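Local atomic coordinates of putative HTH-type transcriptional regulator ybaQ (Escherichia coli, PDB entry 2EBY), a protein that probably binds DNA as a transcriptional regulator through a helix-turn-helix domain of the Cro/C1 type. Residues A[12-16]-A[43-47]; A[50-56]-A[70-74]. One frame throughout, in Å; residues are numbered along the deposited sequence.

Contact 1 of 2, residues A[12-16]-A[43-47]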
loop_
_atom_site.group_PDB
_atom_site.type_symbol
_atom_site.label_atom_id
_atom_site.label_comp_id
_atom_site.label_asym_id
_atom_site.label_seq_id
_atom_site.Cartn_x
_atom_site.Cartn_y
_atom_site.Cartn_z
ATOM N N GLY A 12 -14.250 3.642 1.228
ATOM C CA GLY A 12 -15.434 3.589 2.068
ATOM C C GLY A 12 -16.596 4.346 1.455
ATOM O O GLY A 12 -17.731 3.871 1.481
ATOM N N ASP A 13 -16.324 5.523 0.900
ATOM C CA ASP A 13 -17.380 6.315 0.275
ATOM C C ASP A 13 -17.924 5.607 -0.961
ATOM O O ASP A 13 -19.133 5.581 -1.192
ATOM C CB ASP A 13 -16.865 7.706 -0.112
ATOM C CG ASP A 13 -16.572 8.581 1.098
ATOM O OD1 ASP A 13 -17.163 8.340 2.176
ATOM O OD2 ASP A 13 -15.760 9.521 0.966
ATOM N N ILE A 14 -17.029 5.030 -1.756
ATOM C CA ILE A 14 -17.451 4.318 -2.952
ATOM C C ILE A 14 -18.353 3.160 -2.538
ATOM O O ILE A 14 -19.383 2.904 -3.160
ATOM C CB ILE A 14 -16.243 3.753 -3.733
ATOM C CG1 ILE A 14 -15.364 4.899 -4.245
ATOM C CG2 ILE A 14 -16.727 2.894 -4.886
ATOM C CD1 ILE A 14 -16.058 5.841 -5.218
ATOM N N LEU A 15 -17.953 2.464 -1.479
ATOM C CA LEU A 15 -18.710 1.328 -0.982
ATOM C C LEU A 15 -20.095 1.753 -0.494
ATOM O O LEU A 15 -21.107 1.162 -0.869
ATOM C CB LEU A 15 -17.936 0.652 0.153
ATOM C CG LEU A 15 -18.610 -0.533 0.843
ATOM C CD1 LEU A 15 -18.858 -1.633 -0.170
ATOM C CD2 LEU A 15 -17.730 -1.036 1.989
ATOM N N LEU A 16 -20.133 2.793 0.331
ATOM C CA LEU A 16 -21.386 3.294 0.882
ATOM C C LEU A 16 -22.300 3.983 -0.134
ATOM O O LEU A 16 -23.453 3.590 -0.303
ATOM C CB LEU A 16 -21.098 4.261 2.035
ATOM C CG LEU A 16 -22.299 4.800 2.824
ATOM C CD1 LEU A 16 -23.046 3.642 3.484
ATOM C CD2 LEU A 16 -21.827 5.793 3.881
ATOM N N ALA A 43 -15.379 0.309 10.068
ATOM C CA ALA A 43 -14.096 1.004 10.130
ATOM C C ALA A 43 -13.585 1.327 8.728
ATOM O O ALA A 43 -12.919 2.337 8.526
ATOM C CB ALA A 43 -13.071 0.162 10.871
ATOM N N LEU A 44 -13.871 0.455 7.769
ATOM C CA LEU A 44 -13.444 0.687 6.397
ATOM C C LEU A 44 -14.193 1.893 5.852
ATOM O O LEU A 44 -13.599 2.810 5.306
ATOM C CB LEU A 44 -13.741 -0.535 5.525
ATOM C CG LEU A 44 -13.480 -0.339 4.027
ATOM C CD1 LEU A 44 -12.031 0.075 3.810
ATOM C CD2 LEU A 44 -13.795 -1.620 3.273
ATOM N N ILE A 45 -15.509 1.882 6.022
ATOM C CA ILE A 45 -16.370 2.959 5.555
ATOM C C ILE A 45 -16.011 4.324 6.135
ATOM O O ILE A 45 -16.084 5.335 5.436
ATOM C CB ILE A 45 -17.839 2.649 5.890
ATOM C CG1 ILE A 45 -18.315 1.475 5.038
ATOM C CG2 ILE A 45 -18.704 3.879 5.669
ATOM C CD1 ILE A 45 -19.775 1.169 5.190
ATOM N N ASN A 46 -15.615 4.357 7.403
ATOM C CA ASN A 46 -15.272 5.619 8.040
ATOM C C ASN A 46 -13.804 5.980 7.955
ATOM O O ASN A 46 -13.376 6.978 8.525
ATOM C CB ASN A 46 -15.724 5.605 9.493
ATOM C CG ASN A 46 -17.217 5.485 9.619
ATOM O OD1 ASN A 46 -17.730 4.550 10.233
ATOM N ND2 ASN A 46 -17.933 6.430 9.020
ATOM N N ASN A 47 -13.038 5.152 7.252
ATOM C CA ASN A 47 -11.614 5.389 7.047
ATOM C C ASN A 47 -10.755 5.365 8.315
ATOM O O ASN A 47 -9.780 6.107 8.427
ATOM C CB ASN A 47 -11.423 6.717 6.297
ATOM C CG ASN A 47 -10.050 6.832 5.650
ATOM O OD1 ASN A 47 -9.499 5.841 5.169
ATOM N ND2 ASN A 47 -9.500 8.045 5.623
HETATM O O HOH W 1 -12.151 4.107 3.253
#
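Close approach of two helices usually requires a residue with little or no side chain at the point where they meet, and Gly12 illustrates the rule. Its CA lies 3.7 Å from Ile45 CA and 3.8 Å from Leu44 O, near the start of one helix and the end of the other. A CB here would run into the carbonyl oxygens of Leu44 and Ile45, so backbone packs directly on backbone. A water bridges the same spot, accepting from Gly12 N (3.0 Å) and donating to Leu44 O (2.8 Å). That carbonyl also receives Asn47 N at 3.1 Å in a Schellman motif; Asn47, with phi 64°, is the first residue to leave helical angles.

Beyond the glycine the contact widens into apolar packing, in which helix position and rotamer together set the partners. The CA-to-CB bonds of Leu15 and Leu16 both point toward segment 43-47, and both residues are t,p. Though adjacent in sequence, they meet different parts of that segment: Leu15 CD2 touches Ile45 CG1 at 4.0 Å and Leu44 CD2 at 4.2 Å, whereas Leu16 CD2 meets Ile45 CG2 at 4.1 Å. Ile45 (m,t) packs against both leucines, its CD1 approaching each. Leu44 leaves its backbone sideways, but its t,p rotamer brings its end back to Leu15.

The contact joins helix 11-20 to the end of helix 38-45, the second helix of the predicted helix-turn-helix motif. Ile45 also rests on Ile27 and Leu15 on Leu30, both of helix 27-34; Leu15 also packs on Phe63, and Leu44 on Met55 and Leu59, of helix 53-63.

Contact 2 of 2, residues A[50-56]-A[70-74]; sequences KLTTEMA and WLNLQ. With SO4 (sulfate ion), chain C.
An extended segment that turns into a helix can pack on a second helix through both its parts. Lys50 (phi/psi -69/152°), Leu51 (-72/115°) and Thr52 (-83/167°) are extended; helix begins at Thr53. Thr52 is the N-cap: with chi1 at p, its OG1 accepts from Met55 N at 3.1 Å. A sulfate, probably from the crystallisation liquor, sits at this helix start, its O2 2.8 Å from Thr53 N and its O4 3.0 Å from Lys50 NZ.

The second segment is helical throughout. Its Trp70 opposes Ala56, CA to CA 5.8 Å; chi1 is m, chi2 100°, and Trp70 CB lies 3.5 Å from Leu51 CD2 and 4.3 Å from Ala56 CB. Leu51 (chi1 t, chi2 88°) also brings CD2 within 3.2 Å of Trp70 O. Leu71, in m,t, bends its end inward, so that its CD2 reaches Ala56 CB at 3.7 Å and Thr53 CA at 4.1 Å. One turn after Trp70, Gln74 faces Leu51, CA to CA 6.2 Å. Its t,p side chain directs OE1 to Leu51 N, accepting a nearly straight hydrogen bond of 3.0 Å (176°).

Gln74 NE2 in turn bonds Asp78. In this Cro/C1-type helical domain N-capped helix 53-63 thus packs on helix 67-83, with Leu51 against Leu44 of helix 38-45; Leu71 packs on Leu79 of the second subunit, so the contact's outer side forms part of the subunit interface.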
loop_
_atom_site.group_PDB
_atom_site.type_symbol
_atom_site.label_atom_id
_atom_site.label_comp_id
_atom_site.label_asym_id
_atom_site.label_seq_id
_atom_site.Cartn_x
_atom_site.Cartn_y
_atom_site.Cartn_z
ATOM N N LYS A 50 -7.293 1.283 6.997
ATOM C CA LYS A 50 -6.994 1.357 5.577
ATOM C C LYS A 50 -7.574 0.105 4.924
ATOM O O LYS A 50 -7.714 -0.928 5.577
ATOM C CB LYS A 50 -5.480 1.376 5.360
ATOM C CG LYS A 50 -4.835 0.013 5.587
ATOM C CD LYS A 50 -3.336 0.027 5.327
ATOM C CE LYS A 50 -2.772 -1.387 5.438
ATOM N NZ LYS A 50 -1.304 -1.462 5.180
ATOM N N LEU A 51 -7.926 0.193 3.649
ATOM C CA LEU A 51 -8.433 -0.974 2.936
ATOM C C LEU A 51 -7.211 -1.872 2.730
ATOM O O LEU A 51 -6.279 -1.484 2.022
ATOM C CB LEU A 51 -8.983 -0.574 1.571
ATOM C CG LEU A 51 -9.516 -1.689 0.669
ATOM C CD1 LEU A 51 -10.979 -1.949 0.972
ATOM C CD2 LEU A 51 -9.359 -1.269 -0.784
ATOM N N THR A 52 -7.208 -3.054 3.345
ATOM C CA THR A 52 -6.077 -3.974 3.209
ATOM C C THR A 52 -6.198 -4.797 1.927
ATOM O O THR A 52 -7.259 -4.823 1.290
ATOM C CB THR A 52 -5.993 -4.962 4.397
ATOM O OG1 THR A 52 -7.140 -5.814 4.390
ATOM C CG2 THR A 52 -5.939 -4.217 5.727
ATOM N N THR A 53 -5.113 -5.473 1.558
ATOM C CA THR A 53 -5.095 -6.314 0.363
ATOM C C THR A 53 -6.137 -7.427 0.489
ATOM O O THR A 53 -6.901 -7.687 -0.445
ATOM C CB THR A 53 -3.701 -6.952 0.142
ATOM O OG1 THR A 53 -2.699 -5.930 0.142
ATOM C CG2 THR A 53 -3.641 -7.646 -1.208
ATOM N N GLU A 54 -6.165 -8.083 1.645
ATOM C CA GLU A 54 -7.123 -9.161 1.878
ATOM C C GLU A 54 -8.557 -8.653 1.772
ATOM O O GLU A 54 -9.394 -9.285 1.124
ATOM C CB GLU A 54 -6.916 -9.801 3.258
ATOM C CG GLU A 54 -7.784 -11.038 3.493
ATOM C CD GLU A 54 -7.580 -11.668 4.865
ATOM O OE1 GLU A 54 -6.416 -11.785 5.298
ATOM O OE2 GLU A 54 -8.579 -12.064 5.505
ATOM N N MET A 55 -8.853 -7.520 2.403
ATOM C CA MET A 55 -10.210 -6.990 2.318
ATOM C C MET A 55 -10.563 -6.701 0.869
ATOM O O MET A 55 -11.710 -6.865 0.472
ATOM C CB MET A 55 -10.375 -5.705 3.135
ATOM C CG MET A 55 -11.774 -5.054 3.014
ATOM S SD MET A 55 -13.178 -6.028 3.670
ATOM C CE MET A 55 -12.938 -5.731 5.416
ATOM N N ALA A 56 -9.577 -6.258 0.094
ATOM C CA ALA A 56 -9.789 -5.947 -1.319
ATOM C C ALA A 56 -10.208 -7.207 -2.065
ATOM O O ALA A 56 -11.065 -7.154 -2.937
ATOM C CB ALA A 56 -8.514 -5.369 -1.936
ATOM N N TRP A 70 -10.472 -1.742 -6.039
ATOM C CA TRP A 70 -10.495 -1.270 -4.663
ATOM C C TRP A 70 -9.148 -0.730 -4.196
ATOM O O TRP A 70 -9.086 0.332 -3.584
ATOM C CB TRP A 70 -10.967 -2.379 -3.714
ATOM C CG TRP A 70 -12.374 -2.824 -3.998
ATOM C CD1 TRP A 70 -12.757 -3.930 -4.696
ATOM C CD2 TRP A 70 -13.576 -2.115 -3.671
ATOM N NE1 TRP A 70 -14.121 -3.953 -4.836
ATOM C CE2 TRP A 70 -14.655 -2.847 -4.219
ATOM C CE3 TRP A 70 -13.859 -0.925 -2.977
ATOM C CZ2 TRP A 70 -15.986 -2.442 -4.089
ATOM C CZ3 TRP A 70 -15.186 -0.518 -2.847
ATOM C CH2 TRP A 70 -16.233 -1.275 -3.405
ATOM N N LEU A 71 -8.066 -1.442 -4.493
ATOM C CA LEU A 71 -6.751 -0.992 -4.047
ATOM C C LEU A 71 -6.348 0.356 -4.629
ATOM O O LEU A 71 -5.644 1.120 -3.972
ATOM C CB LEU A 71 -5.672 -2.048 -4.352
ATOM C CG LEU A 71 -5.749 -3.345 -3.525
ATOM C CD1 LEU A 71 -4.609 -4.289 -3.941
ATOM C CD2 LEU A 71 -5.672 -3.024 -2.027
ATOM N N ASN A 72 -6.795 0.660 -5.849
ATOM C CA ASN A 72 -6.448 1.937 -6.467
ATOM C C ASN A 72 -7.064 3.103 -5.701
ATOM O O ASN A 72 -6.448 4.164 -5.577
ATOM C CB ASN A 72 -6.878 1.984 -7.945
ATOM C CG ASN A 72 -6.097 1.003 -8.812
ATOM O OD1 ASN A 72 -4.944 0.671 -8.508
ATOM N ND2 ASN A 72 -6.715 0.540 -9.898
ATOM N N LEU A 73 -8.267 2.897 -5.172
ATOM C CA LEU A 73 -8.956 3.923 -4.395
ATOM C C LEU A 73 -8.181 4.215 -3.112
ATOM O O LEU A 73 -8.001 5.375 -2.735
ATOM C CB LEU A 73 -10.378 3.469 -4.049
ATOM C CG LEU A 73 -11.339 3.308 -5.237
ATOM C CD1 LEU A 73 -12.616 2.647 -4.757
ATOM C CD2 LEU A 73 -11.644 4.659 -5.876
ATOM N N GLN A 74 -7.709 3.166 -2.443
ATOM C CA GLN A 74 -6.951 3.369 -1.215
ATOM C C GLN A 74 -5.610 4.022 -1.553
ATOM O O GLN A 74 -5.090 4.824 -0.779
ATOM C CB GLN A 74 -6.706 2.041 -0.493
ATOM C CG GLN A 74 -5.918 2.177 0.810
ATOM C CD GLN A 74 -6.648 3.017 1.843
ATOM O OE1 GLN A 74 -7.799 2.745 2.172
ATOM N NE2 GLN A 74 -5.978 4.038 2.361
HETATM S S SO4 C . -1.730 -5.044 3.611
HETATM O O1 SO4 C . -1.182 -6.174 2.795
HETATM O O2 SO4 C . -2.901 -4.466 2.893
HETATM O O3 SO4 C . -2.251 -5.530 4.947
HETATM O O4 SO4 C . -0.629 -4.015 3.802
#

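In the fold
The two contacts show how a small all-helical domain is built from neighbouring contacts that share one core. Contact 1 is completed before contact 2 begins along the chain, and their centres lie 11 Å apart, yet they touch. Leu44 CD1 meets Leu51 CD1 at 3.6 Å and Leu44 CD2 meets Met55 CG at 4.0 Å, joining helix 38-45 to the segment that follows it. Ile14 CG1 reaches Leu73 CD1 at 3.6 Å and Leu15 CD1 reaches Trp70 CH2 at 4.2 Å. Contact 1 thus packs the first helix against the end of the predicted DNA-binding motif, whereas contact 2 has its outer side against the second subunit, and a sulfate, probably from the crystallisation liquor, at its helix start.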